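Long-range contacts in giardin subunit alpha-1 (PDB 4EVF), which belongs to the annexin family, binds phospholipids in a calcium-dependent manner and is involved in attachment of the Giardia parasite to the intestinal mucosa: residues A[95-100]-A[140-144]; A[147-151]-A[176-182]. All blocks are in the same frame, centred on the assembly; numbering follows the deposited sequence.

Interaction 1 of 2, residues A[95-100]-A[140-144]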
ATOM      1  N   PHE A  95      -5.138   7.610  -2.242  1.00 15.95           N
ATOM      2  CA  PHE A  95      -6.094   6.597  -2.713  1.00 16.32           C
ATOM      3  C   PHE A  95      -5.358   5.336  -3.170  1.00 21.43           C
ATOM      4  O   PHE A  95      -5.734   4.219  -2.788  1.00 18.84           O
ATOM      5  CB  PHE A  95      -6.958   7.120  -3.878  1.00 18.65           C
ATOM      6  CG  PHE A  95      -8.015   8.125  -3.476  1.00 21.13           C
ATOM      7  CD1 PHE A  95      -8.292   8.384  -2.145  1.00 17.67           C
ATOM      8  CD2 PHE A  95      -8.738   8.814  -4.453  1.00 21.74           C
ATOM      9  CE1 PHE A  95      -9.267   9.315  -1.780  1.00 20.47           C
ATOM     10  CE2 PHE A  95      -9.717   9.735  -4.102  1.00 21.47           C
ATOM     11  CZ  PHE A  95      -9.982   9.987  -2.759  1.00 22.56           C
ATOM     12  N   PHE A  96      -4.331   5.508  -4.009  1.00 18.75           N
ATOM     13  CA  PHE A  96      -3.567   4.362  -4.504  1.00 18.26           C
ATOM     14  C   PHE A  96      -2.973   3.567  -3.344  1.00 18.32           C
ATOM     15  O   PHE A  96      -3.035   2.324  -3.326  1.00 16.80           O
ATOM     16  CB  PHE A  96      -2.439   4.791  -5.473  1.00 17.85           C
ATOM     17  CG  PHE A  96      -2.914   5.604  -6.644  1.00 20.39           C
ATOM     18  CD1 PHE A  96      -4.172   5.396  -7.191  1.00 21.24           C
ATOM     19  CD2 PHE A  96      -2.108   6.601  -7.181  1.00 20.93           C
ATOM     20  CE1 PHE A  96      -4.613   6.160  -8.266  1.00 19.52           C
ATOM     21  CE2 PHE A  96      -2.544   7.370  -8.252  1.00 23.33           C
ATOM     22  CZ  PHE A  96      -3.797   7.148  -8.796  1.00 24.87           C
ATOM     23  N   ASP A  97      -2.393   4.290  -2.386  1.00 18.80           N
ATOM     24  CA  ASP A  97      -1.719   3.675  -1.245  1.00 18.36           C
ATOM     25  C   ASP A  97      -2.674   2.892  -0.342  1.00 16.20           C
ATOM     26  O   ASP A  97      -2.295   1.872   0.204  1.00 19.65           O
ATOM     27  CB  ASP A  97      -0.977   4.723  -0.405  1.00 14.11           C
ATOM     28  CG  ASP A  97       0.013   5.538  -1.227  1.00 21.24           C
ATOM     29  OD1 ASP A  97       0.308   5.134  -2.377  1.00 21.08           O
ATOM     30  OD2 ASP A  97       0.492   6.575  -0.715  1.00 18.37           O
ATOM     31  N   THR A  98      -3.895   3.395  -0.184  1.00 19.83           N
ATOM     32  CA  THR A  98      -4.833   2.893   0.821  1.00 20.71           C
ATOM     33  C   THR A  98      -5.859   1.885   0.268  1.00 21.38           C
ATOM     34  O   THR A  98      -6.254   0.944   0.963  1.00 20.77           O
ATOM     35  CB  THR A  98      -5.579   4.065   1.532  1.00 19.71           C
ATOM     36  OG1 THR A  98      -6.270   4.864   0.569  1.00 23.39           O
ATOM     37  CG2 THR A  98      -4.608   4.958   2.299  1.00 17.40           C
ATOM     38  N   VAL A  99      -6.273   2.080  -0.983  1.00 20.68           N
ATOM     39  CA  VAL A  99      -7.319   1.264  -1.593  1.00 19.59           C
ATOM     40  C   VAL A  99      -6.729   0.150  -2.468  1.00 20.22           C
ATOM     41  O   VAL A  99      -7.178  -0.995  -2.425  1.00 19.51           O
ATOM     42  CB  VAL A  99      -8.295   2.143  -2.448  1.00 21.56           C
ATOM     43  CG1 VAL A  99      -9.239   1.278  -3.261  1.00 21.21           C
ATOM     44  CG2 VAL A  99      -9.081   3.088  -1.565  1.00 21.43           C
ATOM     45  N   ILE A 100      -5.711   0.479  -3.256  1.00 20.15           N
ATOM     46  CA  ILE A 100      -5.179  -0.488  -4.211  1.00 16.69           C
ATOM     47  C   ILE A 100      -4.096  -1.404  -3.629  1.00 18.75           C
ATOM     48  O   ILE A 100      -4.085  -2.602  -3.895  1.00 22.21           O
ATOM     49  CB  ILE A 100      -4.665   0.183  -5.495  1.00 16.88           C
ATOM     50  CG1 ILE A 100      -5.753   1.084  -6.082  1.00 18.41           C
ATOM     51  CG2 ILE A 100      -4.231  -0.888  -6.504  1.00 19.18           C
ATOM     52  CD1 ILE A 100      -5.344   1.804  -7.364  1.00 17.80           C
ATOM     53  N   MET A 140     -12.232   1.912  -8.953  1.00 18.36           N
ATOM     54  CA  MET A 140     -12.014   1.900  -7.502  1.00 21.78           C
ATOM     55  C   MET A 140     -13.233   1.386  -6.744  1.00 19.08           C
ATOM     56  O   MET A 140     -13.101   0.659  -5.752  1.00 19.75           O
ATOM     57  CB  MET A 140     -11.578   3.270  -6.968  1.00 16.44           C
ATOM     58  CG  MET A 140     -10.104   3.563  -7.247  1.00 19.89           C
ATOM     59  SD  MET A 140      -9.512   5.029  -6.370  1.00 24.03           S
ATOM     60  CE  MET A 140      -7.911   5.268  -7.161  1.00 16.26           C
ATOM     61  N   GLU A 141     -14.414   1.742  -7.224  1.00 20.63           N
ATOM     62  CA  GLU A 141     -15.653   1.237  -6.632  1.00 24.48           C
ATOM     63  C   GLU A 141     -15.702  -0.291  -6.687  1.00 23.68           C
ATOM     64  O   GLU A 141     -16.006  -0.956  -5.696  1.00 23.66           O
ATOM     65  CB  GLU A 141     -16.869   1.803  -7.362  1.00 24.34           C
ATOM     66  CG  GLU A 141     -18.181   1.371  -6.740  1.00 28.07           C
ATOM     67  CD  GLU A 141     -19.378   1.997  -7.411  1.00 28.69           C
ATOM     68  OE1 GLU A 141     -19.289   2.339  -8.606  1.00 28.91           O
ATOM     69  OE2 GLU A 141     -20.411   2.147  -6.734  1.00 32.79           O
ATOM     70  N   LYS A 142     -15.402  -0.841  -7.855  1.00 19.50           N
ATOM     71  CA  LYS A 142     -15.440  -2.289  -8.042  1.00 25.33           C
ATOM     72  C   LYS A 142     -14.282  -2.974  -7.307  1.00 24.26           C
ATOM     73  O   LYS A 142     -14.418  -4.077  -6.788  1.00 24.47           O
ATOM     74  CB  LYS A 142     -15.399  -2.613  -9.532  1.00 24.85           C
ATOM     75  CG  LYS A 142     -15.624  -4.075  -9.867  1.00 30.74           C
ATOM     76  CD  LYS A 142     -16.757  -4.224 -10.864  1.00 30.71           C
ATOM     77  CE  LYS A 142     -16.553  -3.303 -12.043  1.00 25.96           C
ATOM     78  NZ  LYS A 142     -17.740  -3.313 -12.938  1.00 29.25           N
ATOM     79  N   TRP A 143     -13.140  -2.301  -7.255  1.00 20.60           N
ATOM     80  CA  TRP A 143     -11.997  -2.804  -6.507  1.00 19.75           C
ATOM     81  C   TRP A 143     -12.333  -2.995  -5.033  1.00 20.74           C
ATOM     82  O   TRP A 143     -12.007  -4.029  -4.438  1.00 18.01           O
ATOM     83  CB  TRP A 143     -10.820  -1.842  -6.629  1.00 19.84           C
ATOM     84  CG  TRP A 143      -9.525  -2.439  -6.214  1.00 17.12           C
ATOM     85  CD1 TRP A 143      -8.997  -2.472  -4.954  1.00 16.19           C
ATOM     86  CD2 TRP A 143      -8.577  -3.078  -7.068  1.00 13.13           C
ATOM     87  NE1 TRP A 143      -7.775  -3.102  -4.976  1.00 16.94           N
ATOM     88  CE2 TRP A 143      -7.494  -3.479  -6.264  1.00 17.62           C
ATOM     89  CE3 TRP A 143      -8.545  -3.360  -8.438  1.00 18.53           C
ATOM     90  CZ2 TRP A 143      -6.377  -4.148  -6.790  1.00 15.01           C
ATOM     91  CZ3 TRP A 143      -7.439  -4.016  -8.957  1.00 15.64           C
ATOM     92  CH2 TRP A 143      -6.372  -4.402  -8.135  1.00 16.21           C
ATOM     93  N   MET A 144     -12.980  -1.995  -4.447  1.00 17.60           N
ATOM     94  CA  MET A 144     -13.319  -2.030  -3.022  1.00 20.17           C
ATOM     95  C   MET A 144     -14.245  -3.195  -2.669  1.00 21.87           C
ATOM     96  O   MET A 144     -14.250  -3.667  -1.525  1.00 23.62           O
ATOM     97  CB  MET A 144     -13.923  -0.689  -2.577  1.00 23.86           C
ATOM     98  CG  MET A 144     -12.881   0.432  -2.497  1.00 18.45           C
ATOM     99  SD  MET A 144     -13.484   2.082  -2.119  1.00 26.49           S
ATOM    100  CE  MET A 144     -14.215   1.914  -0.503  1.00 34.38           C
TER
HETATM  101  O   HOH W   1      -6.007  -4.177  -3.163  1.00 24.95           O

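Interaction 2 of 2, residues A[147-151]-A[176-182]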
ATOM      1  N   GLU A 147     -14.704  -8.569  -4.941  1.00 31.99           N
ATOM      2  CA  GLU A 147     -15.433  -9.724  -5.467  1.00 31.34           C
ATOM      3  C   GLU A 147     -14.748 -10.199  -6.740  1.00 28.10           C
ATOM      4  O   GLU A 147     -15.078  -9.749  -7.836  1.00 26.31           O
ATOM      5  CB  GLU A 147     -16.880  -9.356  -5.794  1.00 32.23           C
ATOM      6  CG  GLU A 147     -17.762  -9.029  -4.596  1.00 38.95           C
ATOM      7  CD  GLU A 147     -19.068  -8.373  -5.018  1.00 47.38           C
ATOM      8  OE1 GLU A 147     -19.274  -8.202  -6.240  1.00 47.59           O
ATOM      9  OE2 GLU A 147     -19.883  -8.021  -4.136  1.00 51.22           O
ATOM     10  N   ARG A 148     -13.788 -11.100  -6.595  1.00 27.76           N
ATOM     11  CA  ARG A 148     -13.043 -11.588  -7.741  1.00 27.29           C
ATOM     12  C   ARG A 148     -13.757 -12.811  -8.305  1.00 31.81           C
ATOM     13  O   ARG A 148     -14.265 -13.643  -7.552  1.00 30.55           O
ATOM     14  CB  ARG A 148     -11.611 -11.934  -7.341  1.00 25.76           C
ATOM     15  CG  ARG A 148     -10.810 -10.757  -6.786  1.00 28.71           C
ATOM     16  CD  ARG A 148     -10.202  -9.919  -7.897  1.00 27.23           C
ATOM     17  NE  ARG A 148     -10.030  -8.523  -7.505  1.00 29.53           N
ATOM     18  CZ  ARG A 148      -9.604  -7.557  -8.323  1.00 21.51           C
ATOM     19  NH1 ARG A 148      -9.297  -7.828  -9.583  1.00 16.34           N
ATOM     20  NH2 ARG A 148      -9.490  -6.314  -7.875  1.00 22.74           N
ATOM     21  N   VAL A 149     -13.800 -12.909  -9.629  1.00 26.83           N
ATOM     22  CA  VAL A 149     -14.572 -13.948 -10.303  1.00 29.80           C
ATOM     23  C   VAL A 149     -13.707 -14.597 -11.364  1.00 30.74           C
ATOM     24  O   VAL A 149     -13.179 -13.918 -12.250  1.00 26.45           O
ATOM     25  CB  VAL A 149     -15.824 -13.356 -10.987  1.00 30.42           C
ATOM     26  CG1 VAL A 149     -16.467 -14.377 -11.917  1.00 31.11           C
ATOM     27  CG2 VAL A 149     -16.826 -12.851  -9.947  1.00 34.22           C
ATOM     28  N   SER A 150     -13.555 -15.910 -11.277  1.00 28.32           N
ATOM     29  CA  SER A 150     -12.746 -16.625 -12.243  1.00 27.08           C
ATOM     30  C   SER A 150     -13.197 -16.308 -13.658  1.00 27.33           C
ATOM     31  O   SER A 150     -14.389 -16.143 -13.926  1.00 24.79           O
ATOM     32  CB  SER A 150     -12.815 -18.132 -11.998  1.00 33.29           C
ATOM     33  OG  SER A 150     -12.089 -18.818 -13.000  1.00 31.51           O
ATOM     34  N   ARG A 151     -12.238 -16.212 -14.568  1.00 28.10           N
ATOM     35  CA  ARG A 151     -12.560 -15.884 -15.952  1.00 30.10           C
ATOM     36  C   ARG A 151     -12.786 -17.116 -16.834  1.00 34.21           C
ATOM     37  O   ARG A 151     -12.118 -18.135 -16.676  1.00 29.37           O
ATOM     38  CB  ARG A 151     -11.521 -14.921 -16.525  1.00 29.52           C
ATOM     39  CG  ARG A 151     -11.571 -13.603 -15.765  1.00 25.48           C
ATOM     40  CD  ARG A 151     -11.046 -12.449 -16.527  1.00 26.47           C
ATOM     41  NE  ARG A 151     -11.854 -12.075 -17.684  1.00 28.20           N
ATOM     42  CZ  ARG A 151     -12.896 -11.244 -17.660  1.00 25.41           C
ATOM     43  NH1 ARG A 151     -13.330 -10.724 -16.520  1.00 24.32           N
ATOM     44  NH2 ARG A 151     -13.523 -10.953 -18.786  1.00 25.78           N
ATOM     45  N   ASP A 176     -14.474  -3.803 -15.600  1.00 21.18           N
ATOM     46  CA  ASP A 176     -14.916  -5.073 -15.048  1.00 24.07           C
ATOM     47  C   ASP A 176     -13.755  -6.063 -14.983  1.00 21.23           C
ATOM     48  O   ASP A 176     -13.607  -6.777 -14.008  1.00 18.24           O
ATOM     49  CB  ASP A 176     -16.053  -5.647 -15.894  1.00 23.46           C
ATOM     50  CG  ASP A 176     -16.497  -7.001 -15.409  1.00 26.14           C
ATOM     51  OD1 ASP A 176     -17.307  -7.041 -14.461  1.00 30.05           O
ATOM     52  OD2 ASP A 176     -16.024  -8.019 -15.965  1.00 30.75           O
ATOM     53  N   PHE A 177     -12.923  -6.101 -16.021  1.00 18.43           N
ATOM     54  CA  PHE A 177     -11.800  -7.030 -16.023  1.00 20.47           C
ATOM     55  C   PHE A 177     -10.808  -6.759 -14.892  1.00 20.86           C
ATOM     56  O   PHE A 177     -10.514  -7.634 -14.085  1.00 16.26           O
ATOM     57  CB  PHE A 177     -11.054  -7.019 -17.361  1.00 19.61           C
ATOM     58  CG  PHE A 177      -9.826  -7.880 -17.361  1.00 19.70           C
ATOM     59  CD1 PHE A 177      -8.594  -7.352 -16.996  1.00 18.69           C
ATOM     60  CD2 PHE A 177      -9.909  -9.229 -17.683  1.00 17.57           C
ATOM     61  CE1 PHE A 177      -7.466  -8.152 -16.979  1.00 21.44           C
ATOM     62  CE2 PHE A 177      -8.790 -10.017 -17.682  1.00 17.74           C
ATOM     63  CZ  PHE A 177      -7.567  -9.493 -17.322  1.00 17.79           C
ATOM     64  N   PHE A 178     -10.275  -5.543 -14.840  1.00 20.39           N
ATOM     65  CA  PHE A 178      -9.317  -5.210 -13.795  1.00 19.95           C
ATOM     66  C   PHE A 178      -9.952  -5.240 -12.397  1.00 17.17           C
ATOM     67  O   PHE A 178      -9.285  -5.567 -11.418  1.00 16.07           O
ATOM     68  CB  PHE A 178      -8.622  -3.876 -14.102  1.00 16.50           C
ATOM     69  CG  PHE A 178      -7.602  -3.987 -15.195  1.00 16.02           C
ATOM     70  CD1 PHE A 178      -6.317  -4.409 -14.908  1.00 18.76           C
ATOM     71  CD2 PHE A 178      -7.938  -3.711 -16.511  1.00 15.75           C
ATOM     72  CE1 PHE A 178      -5.372  -4.540 -15.912  1.00 20.09           C
ATOM     73  CE2 PHE A 178      -7.012  -3.849 -17.516  1.00 17.89           C
ATOM     74  CZ  PHE A 178      -5.720  -4.256 -17.218  1.00 20.81           C
ATOM     75  N   GLY A 179     -11.245  -4.938 -12.315  1.00 18.65           N
ATOM     76  CA  GLY A 179     -11.937  -4.953 -11.037  1.00 17.05           C
ATOM     77  C   GLY A 179     -12.343  -6.316 -10.486  1.00 21.23           C
ATOM     78  O   GLY A 179     -12.641  -6.428  -9.288  1.00 21.40           O
ATOM     79  N   THR A 180     -12.351  -7.356 -11.327  1.00 20.72           N
ATOM     80  CA  THR A 180     -12.841  -8.673 -10.887  1.00 22.46           C
ATOM     81  C   THR A 180     -11.940  -9.875 -11.201  1.00 24.12           C
ATOM     82  O   THR A 180     -12.204 -10.995 -10.740  1.00 21.74           O
ATOM     83  CB  THR A 180     -14.263  -8.986 -11.456  1.00 24.43           C
ATOM     84  OG1 THR A 180     -14.208  -9.087 -12.882  1.00 19.04           O
ATOM     85  CG2 THR A 180     -15.277  -7.909 -11.061  1.00 25.34           C
ATOM     86  N   VAL A 181     -10.902  -9.674 -12.000  1.00 17.53           N
ATOM     87  CA  VAL A 181     -10.022 -10.786 -12.333  1.00 21.20           C
ATOM     88  C   VAL A 181      -9.213 -11.189 -11.102  1.00 20.73           C
ATOM     89  O   VAL A 181      -8.708 -10.333 -10.381  1.00 21.55           O
ATOM     90  CB  VAL A 181      -9.071 -10.465 -13.513  1.00 19.71           C
ATOM     91  CG1 VAL A 181      -8.014  -9.459 -13.091  1.00 16.61           C
ATOM     92  CG2 VAL A 181      -8.411 -11.734 -14.017  1.00 20.11           C
ATOM     93  N   PRO A 182      -9.108 -12.502 -10.844  1.00 20.74           N
ATOM     94  CA  PRO A 182      -8.282 -12.950  -9.721  1.00 23.10           C
ATOM     95  C   PRO A 182      -6.815 -12.751 -10.060  1.00 20.31           C
ATOM     96  O   PRO A 182      -6.445 -12.892 -11.218  1.00 19.49           O
ATOM     97  CB  PRO A 182      -8.621 -14.447  -9.604  1.00 24.52           C
ATOM     98  CG  PRO A 182      -9.973 -14.591 -10.277  1.00 25.20           C
ATOM     99  CD  PRO A 182      -9.920 -13.595 -11.411  1.00 21.89           C
TER
HETATM  100  O   HOH W   2     -14.069  -6.623  -6.901  1.00 25.46           O
HETATM  101  O   HOH W   3     -13.625 -11.691 -13.688  1.00 20.56           O
HETATM  102  O   HOH W   4     -14.689  -8.025 -18.239  1.00 26.14           O

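Interaction 1 of 2, residues A[95-100]-A[140-144]
M140 reaches across the gap between two helices and lays its terminal methyl among three side chains of 95-100. An almost fully extended side chain, with chi2 and chi3 both t, makes this possible although its CA-to-CB bond points sideways: CE of M140 lies 3.6 Å from CE1 of F96, 3.9 Å from CB of F95 and 4.3 Å from CD1 of I100. Its sulfur adds an oblique Met-aromatic contact, SD of M140 being 5.2 Å from the centroid of the F95 ring. One turn further on, V99 points toward the partner helix, and its CG1 packs against CG of M144 (3.8 Å) and CD1 of W143 (4.1 Å). The two segments run in roughly the same direction, 34° apart with axes 10.9 Å from each other. They belong to the second and last helices of the second annexin repeat; F95 and M144 face helix 122-130 within it, while F96, M140 and W143 face helix 211-225, so the contact also lines the interface with the third repeat. At the C-terminal end the indole of W143 lies against I100, CZ2 of W143 being 3.9 Å from CG2 of I100. A water accepts from NE1 of W143 (2.8 Å) and lies 2.6 Å from O of I100, joining the indole to the I100 carbonyl in the wider pi-type turn that spans 96-100.

Interaction 2 of 2, residues A[147-151]-A[176-182]
The guanidinium of R148 binds two backbone carbonyls, of F178 in helix 171-180 and of V181 in the turn that follows: NH1 of R148 donates to O of V181 (2.7 Å) and to O of F178 (2.9 Å). Both acceptors lie near the guanidinium plane, while the peptide of G179 and T180 covers one of its faces; W143 makes a cation-pi contact with the same group. A backbone bond, N of V149 to O of T180 (2.7 Å), fixes the linker there, and CA of R148 approaches that same T180 O at 3.2 Å in a CA-H...O contact. Waters extend the polar network. One bridges N of E147 and O of G179, another joins O of V149 to OG1 of T180, and a third links NH2 of R151 to OD2 of D176. The direct R151–D176 salt bridge is long, 3.9 Å from NH1 to OD2; R151 has a stronger partner in E158, paired through its NE. Further out, the R151 side chain lies along the helix, with CD of R151 3.7 Å from CG2 of V181 and the guanidinium face set against the F177 ring edge, NE of R151 being 3.4 Å from CD2 of F177. P182, the N-cap residue of helix 183-196, closes the packing where its CD meets O of V149 at 3.4 Å. Here the extended linker between the second and third annexin repeats is tied to the turn joining the second and third helices of the third repeat, through the carbonyls of F178, T180 and V181.

Overall arrangement
Interaction 1 is buried, its centre about 10 Å from that of the chain, and joins two helices of the second repeat; interaction 2, partly exposed and about 20 Å from the same point, joins the inter-repeat linker to the third repeat. Their chemistry follows: apolar side chains with a single bridging water in the first, charged groups, backbone carbonyls and several waters in the second. The contacts share no segment, yet they follow one another along the chain, their centres about 14 Å apart, and meet directly. NH2 of R148 points at the face of the W143 indole in a cation-pi contact, 3.2 Å from CE3 of W143, while K142 packs beside D176 and G179.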